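Local coordinates for protein hyperpolarization-activated (Ih) channel (Strongylocentrotus purpuratus, PDB 2PTM) that probably forms a voltage-gated cation channel of the HCN type, whose cytoplasmic C-terminal region, a C-linker followed by a cyclic nucleotide-binding domain, binds cAMP through the latter, at residues D36-Y40 with T161-L165; Q62-N66 with V87-T92; M115-G121 with L136-F142. All coordinates share one frame; numbering follows the deposited sequence.

Contact 1 of 3, residues D36-Y40 with T161-L165. With NCO (cobalt hexammine(III)), chain B.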
loop_
_atom_site.group_PDB
_atom_site.type_symbol
_atom_site.label_atom_id
_atom_site.label_comp_id
_atom_site.label_asym_id
_atom_site.label_seq_id
_atom_site.Cartn_x
_atom_site.Cartn_y
_atom_site.Cartn_z
ATOM N N ASP A 36 -28.611 -6.642 8.185
ATOM C CA ASP A 36 -29.410 -5.501 7.714
ATOM C C ASP A 36 -28.566 -4.492 6.935
ATOM O O ASP A 36 -29.025 -3.884 5.949
ATOM C CB ASP A 36 -30.050 -4.765 8.891
ATOM C CG ASP A 36 -31.157 -5.554 9.548
ATOM O OD1 ASP A 36 -31.463 -6.668 9.085
ATOM O OD2 ASP A 36 -31.718 -5.054 10.543
ATOM N N TYR A 37 -27.344 -4.276 7.402
ATOM C CA TYR A 37 -26.428 -3.366 6.709
ATOM C C TYR A 37 -26.092 -3.880 5.303
ATOM O O TYR A 37 -26.171 -3.130 4.330
ATOM C CB TYR A 37 -25.147 -3.132 7.537
ATOM C CG TYR A 37 -24.091 -2.305 6.819
ATOM C CD1 TYR A 37 -23.980 -0.933 7.035
ATOM C CD2 TYR A 37 -23.220 -2.893 5.905
ATOM C CE1 TYR A 37 -23.012 -0.175 6.378
ATOM C CE2 TYR A 37 -22.254 -2.137 5.242
ATOM C CZ TYR A 37 -22.155 -0.786 5.485
ATOM O OH TYR A 37 -21.199 -0.051 4.817
ATOM N N TYR A 38 -25.726 -5.153 5.185
ATOM C CA TYR A 38 -25.380 -5.689 3.864
ATOM C C TYR A 38 -26.569 -5.619 2.929
ATOM O O TYR A 38 -26.425 -5.284 1.756
ATOM C CB TYR A 38 -24.879 -7.132 3.948
ATOM C CG TYR A 38 -23.392 -7.245 4.220
ATOM C CD1 TYR A 38 -22.912 -7.350 5.515
ATOM C CD2 TYR A 38 -22.471 -7.236 3.178
ATOM C CE1 TYR A 38 -21.555 -7.444 5.770
ATOM C CE2 TYR A 38 -21.110 -7.330 3.424
ATOM C CZ TYR A 38 -20.662 -7.438 4.723
ATOM O OH TYR A 38 -19.318 -7.538 4.989
ATOM N N GLU A 39 -27.748 -5.946 3.445
ATOM C CA GLU A 39 -28.946 -5.916 2.621
ATOM C C GLU A 39 -29.233 -4.490 2.176
ATOM O O GLU A 39 -29.527 -4.241 1.007
ATOM C CB GLU A 39 -30.161 -6.466 3.373
ATOM C CG GLU A 39 -31.429 -6.428 2.510
ATOM C CD GLU A 39 -32.689 -6.760 3.282
ATOM O OE1 GLU A 39 -32.873 -6.219 4.389
ATOM O OE2 GLU A 39 -33.501 -7.562 2.779
ATOM N N TYR A 40 -29.152 -3.550 3.111
ATOM C CA TYR A 40 -29.471 -2.154 2.803
ATOM C C TYR A 40 -28.487 -1.559 1.810
ATOM O O TYR A 40 -28.875 -0.883 0.850
ATOM C CB TYR A 40 -29.495 -1.285 4.065
ATOM C CG TYR A 40 -29.913 0.136 3.761
ATOM C CD1 TYR A 40 -31.249 0.526 3.840
ATOM C CD2 TYR A 40 -28.980 1.083 3.359
ATOM C CE1 TYR A 40 -31.633 1.836 3.545
ATOM C CE2 TYR A 40 -29.357 2.383 3.064
ATOM C CZ TYR A 40 -30.680 2.754 3.161
ATOM O OH TYR A 40 -31.044 4.052 2.860
ATOM N N THR A 161 -31.957 8.126 10.776
ATOM C CA THR A 161 -32.453 7.186 9.779
ATOM C C THR A 161 -31.250 6.424 9.252
ATOM O O THR A 161 -30.138 6.645 9.716
ATOM C CB THR A 161 -33.082 7.935 8.596
ATOM O OG1 THR A 161 -32.077 8.731 7.954
ATOM C CG2 THR A 161 -34.216 8.857 9.059
ATOM N N TYR A 162 -31.457 5.523 8.298
ATOM C CA TYR A 162 -30.331 5.053 7.500
ATOM C C TYR A 162 -29.772 6.279 6.787
ATOM O O TYR A 162 -30.539 7.117 6.308
ATOM C CB TYR A 162 -30.784 4.005 6.473
ATOM C CG TYR A 162 -30.697 2.597 7.000
ATOM C CD1 TYR A 162 -31.708 2.070 7.789
ATOM C CD2 TYR A 162 -29.587 1.799 6.724
ATOM C CE1 TYR A 162 -31.626 0.780 8.286
ATOM C CE2 TYR A 162 -29.488 0.521 7.216
ATOM C CZ TYR A 162 -30.512 0.013 7.999
ATOM O OH TYR A 162 -30.421 -1.262 8.492
ATOM N N CYS A 163 -28.448 6.389 6.712
ATOM C CA CYS A 163 -27.821 7.533 6.056
ATOM C C CYS A 163 -26.823 7.066 5.029
ATOM O O CYS A 163 -26.018 6.179 5.297
ATOM C CB CYS A 163 -27.111 8.442 7.068
ATOM S SG CYS A 163 -28.265 9.304 8.168
ATOM N N THR A 164 -26.889 7.662 3.850
ATOM C CA THR A 164 -25.871 7.435 2.846
ATOM C C THR A 164 -25.075 8.726 2.749
ATOM O O THR A 164 -25.627 9.795 2.481
ATOM C CB THR A 164 -26.495 7.049 1.505
ATOM O OG1 THR A 164 -27.434 8.055 1.118
ATOM C CG2 THR A 164 -27.240 5.735 1.640
ATOM N N LEU A 165 -23.780 8.615 3.005
ATOM C CA LEU A 165 -22.890 9.765 3.099
ATOM C C LEU A 165 -21.747 9.604 2.109
ATOM O O LEU A 165 -21.451 8.484 1.660
ATOM C CB LEU A 165 -22.291 9.852 4.512
ATOM C CG LEU A 165 -23.274 9.775 5.680
ATOM C CD1 LEU A 165 -22.534 9.783 7.012
ATOM C CD2 LEU A 165 -24.246 10.944 5.589
HETATM CO CO NCO B . -34.235 -8.841 6.944
HETATM N N1 NCO B . -34.193 -9.719 4.975
HETATM N N2 NCO B . -36.211 -9.663 7.287
HETATM N N3 NCO B . -33.283 -10.566 7.975
HETATM N N4 NCO B . -35.193 -6.882 6.040
HETATM N N5 NCO B . -34.319 -7.910 8.897
HETATM N N6 NCO B . -32.210 -8.013 6.530
HETATM O O HOH W 1 -32.707 -2.365 9.744
#

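Contact 2 of 3, residues Q62-N66 with V87-T92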
loop_
_atom_site.group_PDB
_atom_site.type_symbol
_atom_site.label_atom_id
_atom_site.label_comp_id
_atom_site.label_asym_id
_atom_site.label_seq_id
_atom_site.Cartn_x
_atom_site.Cartn_y
_atom_site.Cartn_z
ATOM N N GLN A 62 -13.719 10.611 -14.087
ATOM C CA GLN A 62 -14.376 11.875 -13.758
ATOM C C GLN A 62 -15.817 11.857 -14.236
ATOM O O GLN A 62 -16.723 12.292 -13.521
ATOM C CB GLN A 62 -13.629 13.064 -14.372
ATOM C CG GLN A 62 -12.271 13.319 -13.745
ATOM C CD GLN A 62 -11.401 14.247 -14.573
ATOM O OE1 GLN A 62 -11.675 14.498 -15.749
ATOM N NE2 GLN A 62 -10.338 14.752 -13.963
ATOM N N ASP A 63 -16.027 11.353 -15.449
ATOM C CA ASP A 63 -17.374 11.274 -16.009
ATOM C C ASP A 63 -18.267 10.395 -15.147
ATOM O O ASP A 63 -19.411 10.749 -14.850
ATOM C CB ASP A 63 -17.334 10.733 -17.441
ATOM C CG ASP A 63 -16.697 11.703 -18.410
ATOM O OD1 ASP A 63 -16.443 12.859 -18.023
ATOM O OD2 ASP A 63 -16.445 11.308 -19.565
ATOM N N VAL A 64 -17.747 9.247 -14.734
ATOM C CA VAL A 64 -18.547 8.335 -13.925
ATOM C C VAL A 64 -18.809 8.908 -12.534
ATOM O O VAL A 64 -19.931 8.851 -12.037
ATOM C CB VAL A 64 -17.913 6.933 -13.827
ATOM C CG1 VAL A 64 -18.774 6.035 -12.948
ATOM C CG2 VAL A 64 -17.755 6.328 -15.220
ATOM N N ALA A 65 -17.789 9.486 -11.906
ATOM C CA ALA A 65 -17.992 10.059 -10.576
ATOM C C ALA A 65 -18.974 11.233 -10.631
ATOM O O ALA A 65 -19.832 11.388 -9.755
ATOM C CB ALA A 65 -16.668 10.489 -9.962
ATOM N N ASN A 66 -18.854 12.058 -11.666
ATOM C CA ASN A 66 -19.769 13.180 -11.832
ATOM C C ASN A 66 -21.203 12.709 -11.999
ATOM O O ASN A 66 -22.125 13.311 -11.448
ATOM C CB ASN A 66 -19.368 14.061 -13.017
ATOM C CG ASN A 66 -18.456 15.209 -12.608
ATOM O OD1 ASN A 66 -18.797 16.019 -11.747
ATOM N ND2 ASN A 66 -17.308 15.294 -13.239
ATOM N N VAL A 87 -15.684 21.003 -8.434
ATOM C CA VAL A 87 -16.671 19.941 -8.267
ATOM C C VAL A 87 -16.102 18.595 -8.746
ATOM O O VAL A 87 -16.224 17.579 -8.066
ATOM C CB VAL A 87 -17.977 20.251 -9.013
ATOM C CG1 VAL A 87 -18.964 19.103 -8.837
ATOM C CG2 VAL A 87 -18.572 21.565 -8.520
ATOM N N THR A 88 -15.463 18.589 -9.909
ATOM C CA THR A 88 -14.895 17.346 -10.419
ATOM C C THR A 88 -13.844 16.753 -9.470
ATOM O O THR A 88 -13.826 15.543 -9.214
ATOM C CB THR A 88 -14.315 17.530 -11.830
ATOM O OG1 THR A 88 -15.394 17.756 -12.749
ATOM C CG2 THR A 88 -13.539 16.288 -12.251
ATOM N N ARG A 89 -12.979 17.605 -8.936
ATOM C CA ARG A 89 -11.942 17.146 -8.020
ATOM C C ARG A 89 -12.547 16.493 -6.777
ATOM O O ARG A 89 -12.131 15.410 -6.364
ATOM C CB ARG A 89 -11.036 18.307 -7.607
ATOM C CG ARG A 89 -9.850 17.884 -6.742
ATOM C CD ARG A 89 -8.814 17.139 -7.562
ATOM N NE ARG A 89 -8.219 17.998 -8.584
ATOM C CZ ARG A 89 -7.375 17.579 -9.522
ATOM N NH1 ARG A 89 -7.030 16.299 -9.583
ATOM N NH2 ARG A 89 -6.877 18.440 -10.401
ATOM N N VAL A 90 -13.533 17.155 -6.184
ATOM C CA VAL A 90 -14.175 16.639 -4.982
ATOM C C VAL A 90 -14.843 15.295 -5.229
ATOM O O VAL A 90 -14.568 14.329 -4.517
ATOM C CB VAL A 90 -15.203 17.633 -4.419
ATOM C CG1 VAL A 90 -15.994 16.999 -3.271
ATOM C CG2 VAL A 90 -14.494 18.885 -3.952
ATOM N N VAL A 91 -15.702 15.224 -6.244
ATOM C CA VAL A 91 -16.472 14.003 -6.466
ATOM C C VAL A 91 -15.576 12.802 -6.751
ATOM O O VAL A 91 -15.950 11.677 -6.451
ATOM C CB VAL A 91 -17.563 14.134 -7.573
ATOM C CG1 VAL A 91 -18.659 15.127 -7.154
ATOM C CG2 VAL A 91 -16.963 14.507 -8.921
ATOM N N THR A 92 -14.396 13.033 -7.317
ATOM C CA THR A 92 -13.486 11.927 -7.607
ATOM C C THR A 92 -12.766 11.451 -6.345
ATOM O O THR A 92 -12.163 10.379 -6.333
ATOM C CB THR A 92 -12.435 12.298 -8.677
ATOM O OG1 THR A 92 -11.599 13.351 -8.187
ATOM C CG2 THR A 92 -13.100 12.734 -9.975
HETATM O O HOH W 2 -18.292 18.789 -12.288
#

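Contact 3 of 3, residues M115-G121 with L136-F142. With CMP (adenosine-3',5'-cyclic-monophosphate), chain C.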
loop_
_atom_site.group_PDB
_atom_site.type_symbol
_atom_site.label_atom_id
_atom_site.label_comp_id
_atom_site.label_asym_id
_atom_site.label_seq_id
_atom_site.Cartn_x
_atom_site.Cartn_y
_atom_site.Cartn_z
ATOM N N MET A 115 -14.555 14.581 6.706
ATOM C CA MET A 115 -15.860 15.235 6.807
ATOM C C MET A 115 -16.843 14.477 5.928
ATOM O O MET A 115 -16.439 13.582 5.178
ATOM C CB MET A 115 -15.794 16.696 6.366
ATOM C CG MET A 115 -15.531 16.868 4.875
ATOM S SD MET A 115 -15.883 18.548 4.369
ATOM C CE MET A 115 -17.638 18.638 4.680
ATOM N N PHE A 116 -18.123 14.839 6.021
ATOM C CA PHE A 116 -19.197 14.064 5.393
ATOM C C PHE A 116 -20.203 14.936 4.660
ATOM O O PHE A 116 -20.620 15.978 5.176
ATOM C CB PHE A 116 -19.969 13.276 6.453
ATOM C CG PHE A 116 -19.109 12.363 7.278
ATOM C CD1 PHE A 116 -18.976 11.021 6.936
ATOM C CD2 PHE A 116 -18.439 12.843 8.397
ATOM C CE1 PHE A 116 -18.186 10.173 7.701
ATOM C CE2 PHE A 116 -17.642 12.002 9.155
ATOM C CZ PHE A 116 -17.512 10.666 8.808
ATOM N N PHE A 117 -20.609 14.493 3.475
ATOM C CA PHE A 117 -21.718 15.104 2.744
ATOM C C PHE A 117 -22.887 14.144 2.811
ATOM O O PHE A 117 -22.707 12.944 2.596
ATOM C CB PHE A 117 -21.335 15.331 1.279
ATOM C CG PHE A 117 -20.268 16.365 1.094
ATOM C CD1 PHE A 117 -20.605 17.693 0.884
ATOM C CD2 PHE A 117 -18.928 16.015 1.156
ATOM C CE1 PHE A 117 -19.625 18.652 0.721
ATOM C CE2 PHE A 117 -17.935 16.975 0.997
ATOM C CZ PHE A 117 -18.284 18.292 0.780
ATOM N N ILE A 118 -24.083 14.658 3.099
ATOM C CA ILE A 118 -25.258 13.801 3.213
ATOM C C ILE A 118 -25.949 13.648 1.862
ATOM O O ILE A 118 -26.467 14.620 1.305
ATOM C CB ILE A 118 -26.281 14.361 4.226
ATOM C CG1 ILE A 118 -25.636 14.534 5.609
ATOM C CG2 ILE A 118 -27.507 13.456 4.326
ATOM C CD1 ILE A 118 -26.568 15.192 6.649
ATOM N N GLN A 119 -25.946 12.435 1.322
ATOM C CA GLN A 119 -26.717 12.184 0.116
ATOM C C GLN A 119 -28.155 12.023 0.543
ATOM O O GLN A 119 -29.040 12.765 0.105
ATOM C CB GLN A 119 -26.267 10.918 -0.593
ATOM C CG GLN A 119 -27.129 10.610 -1.829
ATOM C CD GLN A 119 -26.632 9.404 -2.566
ATOM O OE1 GLN A 119 -26.703 8.281 -2.062
ATOM N NE2 GLN A 119 -26.103 9.622 -3.759
ATOM N N GLN A 120 -28.388 11.057 1.423
ATOM C CA GLN A 120 -29.726 10.871 1.964
ATOM C C GLN A 120 -29.696 10.502 3.431
ATOM O O GLN A 120 -28.844 9.736 3.862
ATOM C CB GLN A 120 -30.489 9.825 1.158
ATOM C CG GLN A 120 -31.232 10.450 -0.019
ATOM C CD GLN A 120 -32.155 9.482 -0.707
ATOM O OE1 GLN A 120 -33.376 9.661 -0.706
ATOM N NE2 GLN A 120 -31.582 8.445 -1.308
ATOM N N GLY A 121 -30.622 11.067 4.199
ATOM C CA GLY A 121 -30.746 10.703 5.590
ATOM C C GLY A 121 -30.888 11.924 6.477
ATOM O O GLY A 121 -30.777 13.064 6.028
ATOM N N LEU A 136 -29.665 17.739 10.429
ATOM C CA LEU A 136 -29.220 18.004 9.068
ATOM C C LEU A 136 -29.699 16.884 8.165
ATOM O O LEU A 136 -29.896 15.756 8.621
ATOM C CB LEU A 136 -27.692 18.089 9.004
ATOM C CG LEU A 136 -26.992 19.170 9.826
ATOM C CD1 LEU A 136 -25.488 19.043 9.642
ATOM C CD2 LEU A 136 -27.474 20.561 9.417
ATOM N N SER A 137 -29.909 17.186 6.886
ATOM C CA SER A 137 -30.371 16.146 5.964
ATOM C C SER A 137 -29.817 16.318 4.565
ATOM O O SER A 137 -28.824 17.014 4.371
ATOM C CB SER A 137 -31.900 16.084 5.913
ATOM O OG SER A 137 -32.441 17.346 5.583
ATOM N N ASP A 138 -30.477 15.675 3.598
ATOM C CA ASP A 138 -30.008 15.622 2.212
ATOM C C ASP A 138 -29.429 16.948 1.745
ATOM O O ASP A 138 -30.113 17.983 1.792
ATOM C CB ASP A 138 -31.161 15.283 1.262
ATOM C CG ASP A 138 -31.915 14.019 1.648
ATOM O OD1 ASP A 138 -31.779 13.534 2.789
ATOM O OD2 ASP A 138 -32.679 13.521 0.789
ATOM N N GLY A 139 -28.192 16.916 1.257
ATOM C CA GLY A 139 -27.581 18.099 0.676
ATOM C C GLY A 139 -26.752 18.903 1.651
ATOM O O GLY A 139 -26.075 19.854 1.265
ATOM N N SER A 140 -26.801 18.537 2.924
ATOM C CA SER A 140 -26.000 19.245 3.910
ATOM C C SER A 140 -24.670 18.517 4.107
ATOM O O SER A 140 -24.397 17.504 3.459
ATOM C CB SER A 140 -26.771 19.394 5.228
ATOM O OG SER A 140 -26.128 20.309 6.086
ATOM N N TYR A 141 -23.833 19.041 4.985
ATOM C CA TYR A 141 -22.568 18.387 5.272
ATOM C C TYR A 141 -22.190 18.666 6.714
ATOM O O TYR A 141 -22.736 19.580 7.331
ATOM C CB TYR A 141 -21.476 18.835 4.300
ATOM C CG TYR A 141 -21.127 20.310 4.334
ATOM C CD1 TYR A 141 -20.522 20.880 5.446
ATOM C CD2 TYR A 141 -21.365 21.121 3.233
ATOM C CE1 TYR A 141 -20.195 22.228 5.474
ATOM C CE2 TYR A 141 -21.035 22.473 3.247
ATOM C CZ TYR A 141 -20.448 23.016 4.370
ATOM O OH TYR A 141 -20.114 24.350 4.385
ATOM N N PHE A 142 -21.281 17.868 7.256
ATOM C CA PHE A 142 -20.869 18.058 8.637
ATOM C C PHE A 142 -19.504 17.429 8.854
ATOM O O PHE A 142 -19.056 16.628 8.038
ATOM C CB PHE A 142 -21.893 17.446 9.604
ATOM C CG PHE A 142 -22.076 15.949 9.434
ATOM C CD1 PHE A 142 -21.207 15.054 10.048
ATOM C CD2 PHE A 142 -23.115 15.444 8.662
ATOM C CE1 PHE A 142 -21.375 13.667 9.895
ATOM C CE2 PHE A 142 -23.293 14.069 8.493
ATOM C CZ PHE A 142 -22.430 13.180 9.106
HETATM P P CMP C . -16.936 18.849 13.652
HETATM O O1P CMP C . -16.626 19.638 14.963
HETATM O O2P CMP C . -15.811 18.463 12.815
HETATM O "O5'" CMP C . -17.877 17.673 14.217
HETATM C "C5'" CMP C . -19.252 17.779 14.501
HETATM C "C4'" CMP C . -20.021 18.538 13.428
HETATM O "O4'" CMP C . -21.308 19.018 13.798
HETATM C "C3'" CMP C . -19.285 19.833 13.184
HETATM O "O3'" CMP C . -17.941 19.828 12.841
HETATM C "C2'" CMP C . -20.202 20.674 12.295
HETATM O "O2'" CMP C . -20.205 20.121 10.987
HETATM C "C1'" CMP C . -21.547 20.187 12.936
HETATM N N9 CMP C . -22.152 21.206 13.743
HETATM C C8 CMP C . -21.772 21.681 15.023
HETATM N N7 CMP C . -22.610 22.618 15.498
HETATM C C5 CMP C . -23.570 22.793 14.494
HETATM C C6 CMP C . -24.713 23.630 14.340
HETATM N N6 CMP C . -25.083 24.498 15.336
HETATM N N1 CMP C . -25.439 23.550 13.185
HETATM C C2 CMP C . -25.061 22.668 12.232
HETATM N N3 CMP C . -24.018 21.810 12.233
HETATM C C4 CMP C . -23.308 21.894 13.384
HETATM O O HOH W 3 -34.648 11.595 1.253
#

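Contact 1 of 3, residues D36-Y40 with T161-L165
Tyr40 and Tyr162 lie ring on ring in an offset stack, their side chains running past each other in opposite directions. The ring centroids are 4.1 Å apart and the planes diverge by 20°. CD2 of Tyr162 sits above the middle of the Tyr40 ring, 3.4 Å from Tyr40 CG. Farther along, Tyr162 CB adds a CH-pi contact over the same ring, near the phenol end. Tyr40 reaches this position because its CG is anti to the backbone N (chi1 -176°), which carries the ring away from the helix. Thr164 CG2 touches the ring at its edge.

Opposed directions bring the Tyr162 hydroxyl back to the helix, where OH lies 3.5 Å from Asp36 CB. Gln100 hydrogen-bonds to this hydroxyl, and a water in the plane of the Tyr162 ring joins it to Asp36 OD2. The other carboxylate oxygen, Asp36 OD1, accepts bonds from ammines N5 and N6 of cobalt hexammine, a trication that Glu39 also grips and that probably offsets both negative charges.

Helix 28-42 is thus laid against the beta domain at the start of strand 163-169. Tyr37 and Tyr40 also touch Val98 of the adjacent strand 95-99, while Tyr38 packs on helix 5-23.

Contact 2 of 3, residues Q62-N66 with V87-T92
Asn66 ND2 donates to Thr88 OG1 across the two helices in a nearly straight bond, 3.2 Å long with an N-H...O angle of 174°. The hydroxyl lies almost in the amide plane, so the bond makes good use of an amide N-H. On the other branch, Asn66 OD1 takes a hydrogen bond from a water that also reaches Thr88 OG1, closing a small ring of polar groups. The flank of the amide is apolar, with Val91 CG2 3.7 Å from Asn66 OD1.

Beside this polar group runs a strip of aliphatic contacts. Gln62 CG rests on Thr88 CG2 at 3.6 Å and on Thr92 CG2 at 3.9 Å. Thr88 thus shows two chemistries to helix 58-68: its methyl, anti to the backbone N, meets Gln62, while its hydroxyl meets Asn66. Ala65 marks the close approach, its CB 3.8 Å from Val91 O and its CA 5.7 Å from the CA of Thr92. The segment axes pass 8.8 Å apart at 82°, a spacing consistent with the small side chain of Ala65 at the crossing.

Farther out, Thr88 OG1 is hydrogen-bonded to Ser84 O one turn back, which helps to fix its rotation. Asn66 ND2 also makes a weak bond to Gln62 O in its own helix. Asp63, on another side of helix 58-68, forms a salt bridge with Lys33 of a neighbouring subunit.

A leucine in place of Asn66, having no amide, would probably leave the water without this acceptor and Thr88 OG1 without a direct partner across the interface, weakening the link between the helices. The chemistry is that of uncharged groups: one directional amide bond, with methyl packing beside it, probably helps to fix how helix 58-68 of the C-linker lies across helix 84-93.

Contact 3 of 3, residues M115-G121 with L136-F142
Phe142 packs its ring against Phe116 and Ile118 of the neighbouring strand 114-118. Its CB lies 3.5 Å from O2' of cAMP, close to where CA meets the same ribose oxygen. CG stands between the backbone N and the carbonyl carbon (chi1 61°), which turns the ring back over the strand. CD1 then comes 3.9 Å from Phe116 CD2, and CE1 closes on that same atom to 3.4 Å. Ile118 meets the ring at its edge, along CD2 and CE2, with CE2 3.7 Å from Ile118 CG1. At the tip, CZ reaches Phe116 CB, which lies over one face, above the CE1-CZ side, in a CH-pi contact. The two phenyl planes are within 21° of parallel but slid so far that they barely overlap.

The backbone underneath holds this pair in register. Phe116 and Phe142 exchange two N-H...O bonds of 2.9 Å as an antiparallel hydrogen-bonded pair. The next pair, Phe117 and Tyr141, is non-hydrogen-bonded, and its rings lie on the sheet face that also receives Met115 CE. Ile118 then binds Ser140 O and Gly139 N, joining the strand to the type II turn from Ser137 to Ser140. Within the turn, Asp138 OD1 accepts Gly121 N at 3.1 Å from above the carboxylate plane, and a water links Asp138 OD2 to Gln120 OE1.

The chemistry is therefore divided: polar bonds fix the turn at its solvent-facing end, while packing of Phe116 and Phe142 against Val105 and Ile106 of strand 104-106 helps place the Phe142 backbone beside the ribose O2', just ahead of Gly143, Glu144 and Cys146, which hydrogen-bond to cAMP.

Overall arrangement
Along the chain, the segments of contact 1 bracket everything else: contact 2 closes first, and contact 3 follows before the chain returns to residues 161-165. Contacts 1 and 3, with centres 14 Å apart, share one antiparallel sheet through the neighbouring strands 163-169 and 114-118, and meet where Thr164 N and O probably bond to Gln120 O and Gln119 N in a classic beta bulge. Contact 2 is purely helical, its centre about 17 Å from that of contact 3 and 23 Å from that of contact 1, and touches neither. Contacts 1 and 2 thus link C-linker helices to the domain at separate places, while contact 3 lies within its beta roll, beside cAMP.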